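Local coordinates for protein alpha-L-rhamnosidase (Klebsiella oxytoca, PDB 4XHC) that hydrolyses terminal alpha-L-rhamnose residues from alpha-L-rhamnosides, as a member of glycoside hydrolase family 78, at residues Ala122-Thr127 and Phe187-Thr192; Gln154-Asp159 and Ile165-Arg170; Ala82-Arg87 and Val95-Gly100. One frame throughout, in Å; residues are numbered along the deposited sequence.

Interaction 1: residues Ala122-Thr127 and Phe187-Thr192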
loop_
_atom_site.group_PDB
_atom_site.type_symbol
_atom_site.label_atom_id
_atom_site.label_comp_id
_atom_site.label_asym_id
_atom_site.label_seq_id
_atom_site.Cartn_x
_atom_site.Cartn_y
_atom_site.Cartn_z
ATOM N N ALA A 122 0.870 12.655 -1.788
ATOM C CA ALA A 122 -0.493 12.433 -2.240
ATOM C C ALA A 122 -0.910 11.002 -1.886
ATOM O O ALA A 122 -0.273 10.041 -2.327
ATOM C CB ALA A 122 -0.591 12.665 -3.736
ATOM N N HIS A 123 -1.968 10.865 -1.091
ATOM C CA HIS A 123 -2.417 9.561 -0.629
ATOM C C HIS A 123 -3.643 9.127 -1.428
ATOM O O HIS A 123 -4.688 9.754 -1.361
ATOM C CB HIS A 123 -2.708 9.627 0.875
ATOM C CG HIS A 123 -3.321 8.386 1.447
ATOM N ND1 HIS A 123 -3.998 8.384 2.648
ATOM C CD2 HIS A 123 -3.366 7.115 0.988
ATOM C CE1 HIS A 123 -4.434 7.164 2.905
ATOM N NE2 HIS A 123 -4.062 6.373 1.914
ATOM N N LEU A 124 -3.496 8.049 -2.192
ATOM C CA LEU A 124 -4.574 7.521 -3.011
ATOM C C LEU A 124 -4.985 6.159 -2.519
ATOM O O LEU A 124 -4.216 5.477 -1.863
ATOM C CB LEU A 124 -4.120 7.344 -4.458
ATOM C CG LEU A 124 -3.604 8.559 -5.203
ATOM C CD1 LEU A 124 -3.007 8.110 -6.524
ATOM C CD2 LEU A 124 -4.717 9.567 -5.423
ATOM N N GLN A 125 -6.197 5.766 -2.890
ATOM C CA GLN A 125 -6.697 4.422 -2.664
ATOM C C GLN A 125 -7.335 3.912 -3.941
ATOM O O GLN A 125 -8.216 4.573 -4.496
ATOM C CB GLN A 125 -7.743 4.440 -1.556
ATOM C CG GLN A 125 -8.654 3.219 -1.509
ATOM C CD GLN A 125 -8.906 2.767 -0.111
ATOM O OE1 GLN A 125 -10.017 2.892 0.419
ATOM N NE2 GLN A 125 -7.863 2.252 0.513
ATOM N N LEU A 126 -6.900 2.731 -4.384
ATOM C CA LEU A 126 -7.428 2.096 -5.585
ATOM C C LEU A 126 -8.203 0.841 -5.234
ATOM O O LEU A 126 -7.805 0.090 -4.350
ATOM C CB LEU A 126 -6.291 1.727 -6.529
ATOM C CG LEU A 126 -5.281 2.821 -6.871
ATOM C CD1 LEU A 126 -4.337 2.306 -7.933
ATOM C CD2 LEU A 126 -5.965 4.085 -7.362
ATOM N N THR A 127 -9.319 0.620 -5.922
ATOM C CA THR A 127 -10.144 -0.577 -5.720
ATOM C C THR A 127 -10.527 -1.150 -7.076
ATOM O O THR A 127 -10.934 -0.412 -7.974
ATOM C CB THR A 127 -11.398 -0.246 -4.907
ATOM O OG1 THR A 127 -11.026 0.534 -3.779
ATOM C CG2 THR A 127 -12.073 -1.491 -4.412
ATOM N N PHE A 187 -2.737 22.319 -3.017
ATOM C CA PHE A 187 -2.612 21.742 -4.365
ATOM C C PHE A 187 -3.615 20.634 -4.664
ATOM O O PHE A 187 -4.225 20.057 -3.760
ATOM C CB PHE A 187 -1.170 21.264 -4.641
ATOM C CG PHE A 187 -0.826 19.923 -4.036
ATOM C CD1 PHE A 187 -0.318 19.835 -2.738
ATOM C CD2 PHE A 187 -0.978 18.750 -4.777
ATOM C CE1 PHE A 187 0.010 18.601 -2.180
ATOM C CE2 PHE A 187 -0.660 17.515 -4.222
ATOM C CZ PHE A 187 -0.165 17.439 -2.920
ATOM N N ARG A 188 -3.764 20.360 -5.959
ATOM C CA ARG A 188 -4.694 19.360 -6.464
ATOM C C ARG A 188 -3.973 18.364 -7.357
ATOM O O ARG A 188 -2.911 18.654 -7.899
ATOM C CB ARG A 188 -5.814 20.040 -7.243
ATOM C CG ARG A 188 -6.722 20.888 -6.369
ATOM C CD ARG A 188 -7.576 21.834 -7.192
ATOM N NE ARG A 188 -6.770 22.722 -8.034
ATOM C CZ ARG A 188 -6.094 23.795 -7.606
ATOM N NH1 ARG A 188 -6.094 24.144 -6.324
ATOM N NH2 ARG A 188 -5.400 24.525 -8.470
ATOM N N LEU A 189 -4.572 17.194 -7.511
ATOM C CA LEU A 189 -3.990 16.114 -8.281
ATOM C C LEU A 189 -4.710 15.967 -9.625
ATOM O O LEU A 189 -5.920 16.168 -9.718
ATOM C CB LEU A 189 -4.083 14.819 -7.482
ATOM C CG LEU A 189 -3.177 13.701 -7.982
ATOM C CD1 LEU A 189 -1.709 14.041 -7.768
ATOM C CD2 LEU A 189 -3.530 12.399 -7.296
ATOM N N GLN A 190 -3.962 15.591 -10.658
ATOM C CA GLN A 190 -4.466 15.571 -12.029
ATOM C C GLN A 190 -3.863 14.390 -12.783
ATOM O O GLN A 190 -2.656 14.344 -12.977
ATOM C CB GLN A 190 -4.084 16.891 -12.699
ATOM C CG GLN A 190 -4.513 17.064 -14.143
ATOM C CD GLN A 190 -4.267 18.483 -14.651
ATOM O OE1 GLN A 190 -3.347 19.190 -14.204
ATOM N NE2 GLN A 190 -5.087 18.905 -15.597
ATOM N N PHE A 191 -4.699 13.440 -13.198
ATOM C CA PHE A 191 -4.237 12.274 -13.953
ATOM C C PHE A 191 -4.158 12.616 -15.429
ATOM O O PHE A 191 -5.037 13.291 -15.946
ATOM C CB PHE A 191 -5.191 11.109 -13.756
ATOM C CG PHE A 191 -5.192 10.573 -12.359
ATOM C CD1 PHE A 191 -5.969 11.155 -11.381
ATOM C CD2 PHE A 191 -4.388 9.501 -12.018
ATOM C CE1 PHE A 191 -5.954 10.669 -10.090
ATOM C CE2 PHE A 191 -4.372 9.004 -10.731
ATOM C CZ PHE A 191 -5.157 9.591 -9.765
ATOM N N THR A 192 -3.099 12.180 -16.106
ATOM C CA THR A 192 -2.938 12.470 -17.539
ATOM C C THR A 192 -2.994 11.218 -18.422
ATOM O O THR A 192 -3.144 11.336 -19.635
ATOM C CB THR A 192 -1.634 13.254 -17.844
ATOM O OG1 THR A 192 -0.488 12.407 -17.671
ATOM C CG2 THR A 192 -1.503 14.482 -16.941
#
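Leu-124 and Leu-189 meet tip to tip between two strands, and the first of them can be followed outward from its backbone. The CB of Leu-124 points at segment 187-192 but stops well short of it. CG lies anti to the carbonyl carbon (chi1 -58°), and with this torsion the branch point is carried into the layer between the strands, where CG comes to 4.4 Å from Leu-189 CD2. There the side chain forks. Its CD2 methyl meets Leu-189 CD2 at 3.6 Å, while its CD1 methyl turns to the neighbouring aromatic ring and approaches Phe-191 CZ to 4.2 Å, obliquely. A branched leucine suits this place because its two methyls can serve two different partners.

The strands belong to the two antiparallel sheets of a beta-sandwich in the N-terminal region of the enzyme: 122-129 lies inside the six-stranded sheet, and 187-200 inside the four-stranded one. The short strand axes approach to 9.4 Å and run at 48° to each other, so the contact is made through side chains, and the closest CA pair, Ala-122 with Leu-189, is still 7.9 Å apart.

Leu-189 also divides its methyls. While CD2 faces Leu-124, its CD1 lies 4.4 Å from the CB of Ala-122, a small residue that probably lets the leucine come in close beside the strand. Phe-191, arriving from the opposite direction to Leu-124, fills the layer with a flat ring that also touches Val-178 on strand 175-182. On the other face of the six-stranded sheet His-123 and Gln-125 can donate to a carboxylate: both hydrogen-bond Asp-155, and His-123 also stacks on Trp-157.

Interaction 2: residues Gln154-Asp159 and Ile165-Arg170; sequences QDLWLD and IDLPRR
The backbones that carry Leu-156 and Leu-167 run in roughly opposite directions and stay well apart: CA of Gln-154 is 9.2 Å from CA of Leu-167, and CA of Leu-158 is 9.3 Å from CA of Ile-165. At that spacing the main chains do not pair. Each instead bonds within its own sheet, Leu-156 to Leu-124 and Ile-165 to Phe-109. The two segments thus form a beta arch, in which the chain leaves strand 153-158 of the six-stranded sheet, turns, and returns as strand 163-166 of the four-stranded sheet, each strand being outermost in its sheet within this chain.

Aliphatic residues fill the gap between the arms. Leu-156 and Leu-167 cross at a slant, with Leu-156 CD2 at 3.9 Å from Leu-167 CD2. Nearer the turn, Leu-158 CD2 rests 3.9 Å from Ile-165 CD1 and almost as close to CG1; CG1 stands anti to the carbonyl carbon (chi1 -64°), which sends the longer branch of the isoleucine across to the leucine. Branched chains suit both pairs, having methyls to spread over the interface.

Beyond Leu-156 the contact turns polar. A water donates to Gln-154 OE1 (2.8 Å) and accepts from Arg-169 NH1 (2.9 Å), lying at the edge of the guanidinium and in its plane. The other end of the same amide is held too, since Gln-154 NE2 donates to Asp-155 O at 3.0 Å, with an N-H...O angle of 156°. Outside this contact, at the dimer interface, Arg-169 NH2 makes a salt bridge with Asp-159 of the second subunit.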
loop_
_atom_site.group_PDB
_atom_site.type_symbol
_atom_site.label_atom_id
_atom_site.label_comp_id
_atom_site.label_asym_id
_atom_site.label_seq_id
_atom_site.Cartn_x
_atom_site.Cartn_y
_atom_site.Cartn_z
ATOM N N GLN A 154 -5.428 -1.276 -3.123
ATOM C CA GLN A 154 -4.051 -0.807 -2.958
ATOM C C GLN A 154 -3.997 0.656 -2.568
ATOM O O GLN A 154 -4.560 1.491 -3.260
ATOM C CB GLN A 154 -3.267 -1.011 -4.262
ATOM C CG GLN A 154 -1.779 -0.651 -4.210
ATOM C CD GLN A 154 -0.993 -1.514 -3.235
ATOM O OE1 GLN A 154 -0.664 -2.666 -3.527
ATOM N NE2 GLN A 154 -0.694 -0.963 -2.067
ATOM N N ASP A 155 -3.296 0.962 -1.475
ATOM C CA ASP A 155 -3.034 2.351 -1.087
ATOM C C ASP A 155 -1.665 2.783 -1.588
ATOM O O ASP A 155 -0.738 1.993 -1.630
ATOM C CB ASP A 155 -3.175 2.594 0.433
ATOM C CG ASP A 155 -4.641 2.544 0.905
ATOM O OD1 ASP A 155 -5.296 1.517 0.590
ATOM O OD2 ASP A 155 -5.135 3.512 1.565
ATOM N N LEU A 156 -1.561 4.044 -1.982
ATOM C CA LEU A 156 -0.326 4.619 -2.501
ATOM C C LEU A 156 -0.043 5.951 -1.856
ATOM O O LEU A 156 -0.951 6.751 -1.658
ATOM C CB LEU A 156 -0.452 4.871 -3.999
ATOM C CG LEU A 156 -0.596 3.633 -4.866
ATOM C CD1 LEU A 156 -1.082 4.011 -6.258
ATOM C CD2 LEU A 156 0.743 2.904 -4.921
ATOM N N TRP A 157 1.226 6.188 -1.541
ATOM C CA TRP A 157 1.687 7.496 -1.103
ATOM C C TRP A 157 2.741 7.985 -2.086
ATOM O O TRP A 157 3.843 7.457 -2.129
ATOM C CB TRP A 157 2.270 7.431 0.318
ATOM C CG TRP A 157 1.230 7.270 1.406
ATOM C CD1 TRP A 157 0.679 8.260 2.182
ATOM C CD2 TRP A 157 0.613 6.052 1.817
ATOM N NE1 TRP A 157 -0.241 7.724 3.048
ATOM C CE2 TRP A 157 -0.304 6.372 2.839
ATOM C CE3 TRP A 157 0.748 4.717 1.417
ATOM C CZ2 TRP A 157 -1.079 5.411 3.468
ATOM C CZ3 TRP A 157 -0.022 3.761 2.042
ATOM C CH2 TRP A 157 -0.924 4.113 3.064
ATOM N N LEU A 158 2.403 9.002 -2.866
ATOM C CA LEU A 158 3.342 9.589 -3.813
ATOM C C LEU A 158 4.059 10.769 -3.163
ATOM O O LEU A 158 3.451 11.817 -2.956
ATOM C CB LEU A 158 2.595 10.060 -5.054
ATOM C CG LEU A 158 1.627 9.025 -5.617
ATOM C CD1 LEU A 158 0.841 9.576 -6.794
ATOM C CD2 LEU A 158 2.400 7.785 -6.013
ATOM N N ASP A 159 5.342 10.598 -2.842
ATOM C CA ASP A 159 6.155 11.685 -2.276
ATOM C C ASP A 159 6.499 12.772 -3.308
ATOM O O ASP A 159 6.706 13.924 -2.951
ATOM C CB ASP A 159 7.464 11.146 -1.663
ATOM C CG ASP A 159 7.240 10.266 -0.421
ATOM O OD1 ASP A 159 6.542 10.712 0.516
ATOM O OD2 ASP A 159 7.786 9.131 -0.373
ATOM N N ILE A 165 3.616 5.655 -12.499
ATOM C CA ILE A 165 3.374 4.490 -11.640
ATOM C C ILE A 165 3.030 3.216 -12.419
ATOM O O ILE A 165 2.105 3.205 -13.224
ATOM C CB ILE A 165 2.236 4.780 -10.639
ATOM C CG1 ILE A 165 2.636 5.916 -9.685
ATOM C CG2 ILE A 165 1.867 3.522 -9.856
ATOM C CD1 ILE A 165 3.926 5.672 -8.911
ATOM N N ASP A 166 3.789 2.152 -12.164
ATOM C CA ASP A 166 3.509 0.819 -12.698
ATOM C C ASP A 166 3.364 -0.117 -11.509
ATOM O O ASP A 166 4.353 -0.496 -10.895
ATOM C CB ASP A 166 4.654 0.325 -13.585
ATOM C CG ASP A 166 4.708 1.024 -14.940
ATOM O OD1 ASP A 166 3.905 0.674 -15.831
ATOM O OD2 ASP A 166 5.576 1.907 -15.131
ATOM N N LEU A 167 2.134 -0.482 -11.170
ATOM C CA LEU A 167 1.886 -1.340 -10.008
ATOM C C LEU A 167 2.375 -2.768 -10.251
ATOM O O LEU A 167 2.142 -3.323 -11.321
ATOM C CB LEU A 167 0.397 -1.346 -9.653
ATOM C CG LEU A 167 -0.148 -0.019 -9.125
ATOM C CD1 LEU A 167 -1.647 -0.103 -8.888
ATOM C CD2 LEU A 167 0.561 0.380 -7.842
ATOM N N PRO A 168 3.046 -3.371 -9.250
ATOM C CA PRO A 168 3.667 -4.692 -9.454
ATOM C C PRO A 168 2.699 -5.895 -9.402
ATOM O O PRO A 168 2.984 -6.917 -10.027
ATOM C CB PRO A 168 4.699 -4.771 -8.324
ATOM C CG PRO A 168 4.150 -3.892 -7.244
ATOM C CD PRO A 168 3.235 -2.877 -7.871
ATOM N N ARG A 169 1.582 -5.784 -8.681
ATOM C CA ARG A 169 0.637 -6.901 -8.572
ATOM C C ARG A 169 -0.273 -7.019 -9.799
ATOM O O ARG A 169 -0.659 -6.023 -10.403
ATOM C CB ARG A 169 -0.216 -6.775 -7.311
ATOM C CG ARG A 169 0.568 -6.927 -6.017
ATOM C CD ARG A 169 -0.372 -7.001 -4.820
ATOM N NE ARG A 169 -1.088 -8.279 -4.766
ATOM C CZ ARG A 169 -2.375 -8.437 -4.437
ATOM N NH1 ARG A 169 -3.153 -7.394 -4.135
ATOM N NH2 ARG A 169 -2.892 -9.659 -4.420
ATOM N N ARG A 170 -0.613 -8.255 -10.152
ATOM C CA ARG A 170 -1.516 -8.530 -11.262
ATOM C C ARG A 170 -2.959 -8.482 -10.785
ATOM O O ARG A 170 -3.332 -9.184 -9.871
ATOM C CB ARG A 170 -1.217 -9.910 -11.849
ATOM C CG ARG A 170 -1.829 -10.135 -13.222
ATOM C CD ARG A 170 -1.793 -11.601 -13.602
ATOM N NE ARG A 170 -2.788 -12.361 -12.870
ATOM C CZ ARG A 170 -2.918 -13.680 -12.931
ATOM N NH1 ARG A 170 -2.097 -14.407 -13.689
ATOM N NH2 ARG A 170 -3.877 -14.276 -12.231
HETATM O O HOH W 1 -2.679 -4.568 -3.980
#

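Interaction 3: residues Ala82-Arg87 and Val95-Gly100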
loop_
_atom_site.group_PDB
_atom_site.type_symbol
_atom_site.label_atom_id
_atom_site.label_comp_id
_atom_site.label_asym_id
_atom_site.label_seq_id
_atom_site.Cartn_x
_atom_site.Cartn_y
_atom_site.Cartn_z
ATOM N N ALA A 82 -10.564 11.933 -21.887
ATOM C CA ALA A 82 -9.948 13.215 -22.237
ATOM C C ALA A 82 -10.425 14.347 -21.307
ATOM O O ALA A 82 -9.642 15.233 -20.947
ATOM C CB ALA A 82 -10.231 13.559 -23.693
ATOM N N ALA A 83 -11.703 14.301 -20.921
ATOM C CA ALA A 83 -12.295 15.282 -20.002
ATOM C C ALA A 83 -11.879 15.032 -18.545
ATOM O O ALA A 83 -11.718 15.978 -17.763
ATOM C CB ALA A 83 -13.809 15.268 -20.129
ATOM N N PHE A 84 -11.714 13.765 -18.179
ATOM C CA PHE A 84 -11.205 13.418 -16.850
ATOM C C PHE A 84 -9.747 13.852 -16.672
ATOM O O PHE A 84 -9.349 14.226 -15.565
ATOM C CB PHE A 84 -11.353 11.914 -16.568
ATOM C CG PHE A 84 -10.700 11.464 -15.282
ATOM C CD1 PHE A 84 -11.201 11.872 -14.052
ATOM C CD2 PHE A 84 -9.576 10.647 -15.302
ATOM C CE1 PHE A 84 -10.593 11.476 -12.868
ATOM C CE2 PHE A 84 -8.966 10.244 -14.122
ATOM C CZ PHE A 84 -9.474 10.660 -12.904
ATOM N N TYR A 85 -8.956 13.815 -17.745
ATOM C CA TYR A 85 -7.552 14.249 -17.666
ATOM C C TYR A 85 -7.393 15.769 -17.473
ATOM O O TYR A 85 -6.293 16.244 -17.169
ATOM C CB TYR A 85 -6.736 13.778 -18.886
ATOM C CG TYR A 85 -6.669 12.266 -19.101
ATOM C CD1 TYR A 85 -6.637 11.372 -18.024
ATOM C CD2 TYR A 85 -6.602 11.732 -20.388
ATOM C CE1 TYR A 85 -6.566 10.001 -18.227
ATOM C CE2 TYR A 85 -6.530 10.365 -20.597
ATOM C CZ TYR A 85 -6.514 9.506 -19.515
ATOM O OH TYR A 85 -6.455 8.148 -19.715
ATOM N N GLN A 86 -8.490 16.510 -17.652
ATOM C CA GLN A 86 -8.547 17.939 -17.356
ATOM C C GLN A 86 -8.932 18.242 -15.912
ATOM O O GLN A 86 -8.803 19.377 -15.480
ATOM C CB GLN A 86 -9.560 18.634 -18.275
ATOM C CG GLN A 86 -9.238 18.567 -19.764
ATOM C CD GLN A 86 -7.868 19.153 -20.113
ATOM O OE1 GLN A 86 -7.509 20.272 -19.724
ATOM N NE2 GLN A 86 -7.098 18.387 -20.864
ATOM N N ARG A 87 -9.416 17.252 -15.168
ATOM C CA ARG A 87 -9.898 17.500 -13.803
ATOM C C ARG A 87 -8.776 17.619 -12.796
ATOM O O ARG A 87 -7.759 16.940 -12.896
ATOM C CB ARG A 87 -10.855 16.403 -13.325
ATOM C CG ARG A 87 -12.302 16.611 -13.745
ATOM C CD ARG A 87 -13.215 15.597 -13.079
ATOM N NE ARG A 87 -13.362 15.849 -11.647
ATOM C CZ ARG A 87 -13.993 15.041 -10.800
ATOM N NH1 ARG A 87 -14.536 13.905 -11.225
ATOM N NH2 ARG A 87 -14.075 15.368 -9.519
ATOM N N VAL A 95 -13.457 8.760 -8.439
ATOM C CA VAL A 95 -14.120 8.426 -9.690
ATOM C C VAL A 95 -14.119 6.931 -9.900
ATOM O O VAL A 95 -13.357 6.218 -9.249
ATOM C CB VAL A 95 -13.409 9.074 -10.882
ATOM C CG1 VAL A 95 -13.592 10.580 -10.831
ATOM C CG2 VAL A 95 -11.927 8.709 -10.890
ATOM N N ILE A 96 -14.982 6.462 -10.798
ATOM C CA ILE A 96 -14.950 5.067 -11.233
ATOM C C ILE A 96 -14.664 4.995 -12.729
ATOM O O ILE A 96 -15.400 5.570 -13.533
ATOM C CB ILE A 96 -16.266 4.343 -10.947
ATOM C CG1 ILE A 96 -16.533 4.312 -9.438
ATOM C CG2 ILE A 96 -16.192 2.926 -11.504
ATOM C CD1 ILE A 96 -17.926 3.852 -9.072
ATOM N N ILE A 97 -13.588 4.289 -13.078
ATOM C CA ILE A 97 -13.160 4.105 -14.459
ATOM C C ILE A 97 -13.666 2.763 -15.007
ATOM O O ILE A 97 -13.336 1.693 -14.472
ATOM C CB ILE A 97 -11.616 4.113 -14.575
ATOM C CG1 ILE A 97 -10.980 5.299 -13.834
ATOM C CG2 ILE A 97 -11.185 4.118 -16.034
ATOM C CD1 ILE A 97 -11.231 6.639 -14.463
ATOM N N ASP A 98 -14.481 2.820 -16.059
ATOM C CA ASP A 98 -14.940 1.619 -16.764
ATOM C C ASP A 98 -13.941 1.302 -17.855
ATOM O O ASP A 98 -13.758 2.112 -18.761
ATOM C CB ASP A 98 -16.323 1.864 -17.383
ATOM C CG ASP A 98 -16.932 0.615 -18.010
ATOM O OD1 ASP A 98 -16.278 -0.452 -18.077
ATOM O OD2 ASP A 98 -18.096 0.709 -18.448
ATOM N N PHE A 99 -13.303 0.130 -17.771
ATOM C CA PHE A 99 -12.351 -0.302 -18.804
ATOM C C PHE A 99 -13.014 -0.956 -20.018
ATOM O O PHE A 99 -12.365 -1.148 -21.038
ATOM C CB PHE A 99 -11.257 -1.208 -18.229
ATOM C CG PHE A 99 -10.111 -0.450 -17.623
ATOM C CD1 PHE A 99 -10.253 0.198 -16.406
ATOM C CD2 PHE A 99 -8.896 -0.357 -18.279
ATOM C CE1 PHE A 99 -9.197 0.910 -15.847
ATOM C CE2 PHE A 99 -7.833 0.351 -17.725
ATOM C CZ PHE A 99 -7.983 0.981 -16.507
ATOM N N GLY A 100 -14.301 -1.280 -19.926
ATOM C CA GLY A 100 -15.070 -1.692 -21.113
ATOM C C GLY A 100 -15.167 -3.191 -21.347
ATOM O O GLY A 100 -16.142 -3.660 -21.909
#
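The short, weakly bonded helix 81-84 and the type I beta turn from Phe-84 to Arg-87 sit against strand 94-99 of the six-stranded sheet, with Phe-84 as the main point of contact. Its CG is anti to the backbone N (chi1 173°), which carries the ring across to the strand. There Phe-84 CE1 lies 3.7 Å from both CG1 and CG2 of Val-95, so the valine offers its whole forked end to the ring. Two residues on, Ile-97 faces the same way and brings CD1 to 4.3 Å from Phe-84 CE2. Beta-branched residues suit an extended strand, and here they present methyls to an aromatic ring that also touches Val-60 and Ile-194.

At the exposed margin Arg-87 runs antiparallel alongside Val-95, its NH1 3.5 Å from Val-95 CG1; a long chain can lie along the valine while its charged end stays near the surface. Asp-98 and Gly-100 form an Asx turn, Gly-100 N donating to Asp-98 OD1 at 2.8 Å, where the chain turns a corner, and that carboxylate also pairs with Arg-174. Because the cross-contact is apolar apart from the arginine, it depends on complementary shape and burial rather than on directional bonds between the two segments.

From the N terminus, interaction 3 comes first, closing a short loop between 82-87 and 95-100 that lays a helix and turn against the six-stranded sheet. It is complete before interaction 1 opens at 122. Interaction 1 closes only at 187-192, and interaction 2, between 154-159 and 165-170, is nested inside that larger loop; both bridge the two sheets of the sandwich. Interactions 1 and 2 have centres about 11 Å apart and lie on adjacent strands of one sheet, 122-129 and 153-158, joined where Leu-126 N lies 2.9 Å from Gln-154 O. Interaction 1 also touches interaction 3, as the Tyr-85 ring packs against the backbone carbonyl of Phe-191, whereas interactions 2 and 3 stay about 10 Å apart at their nearest atoms.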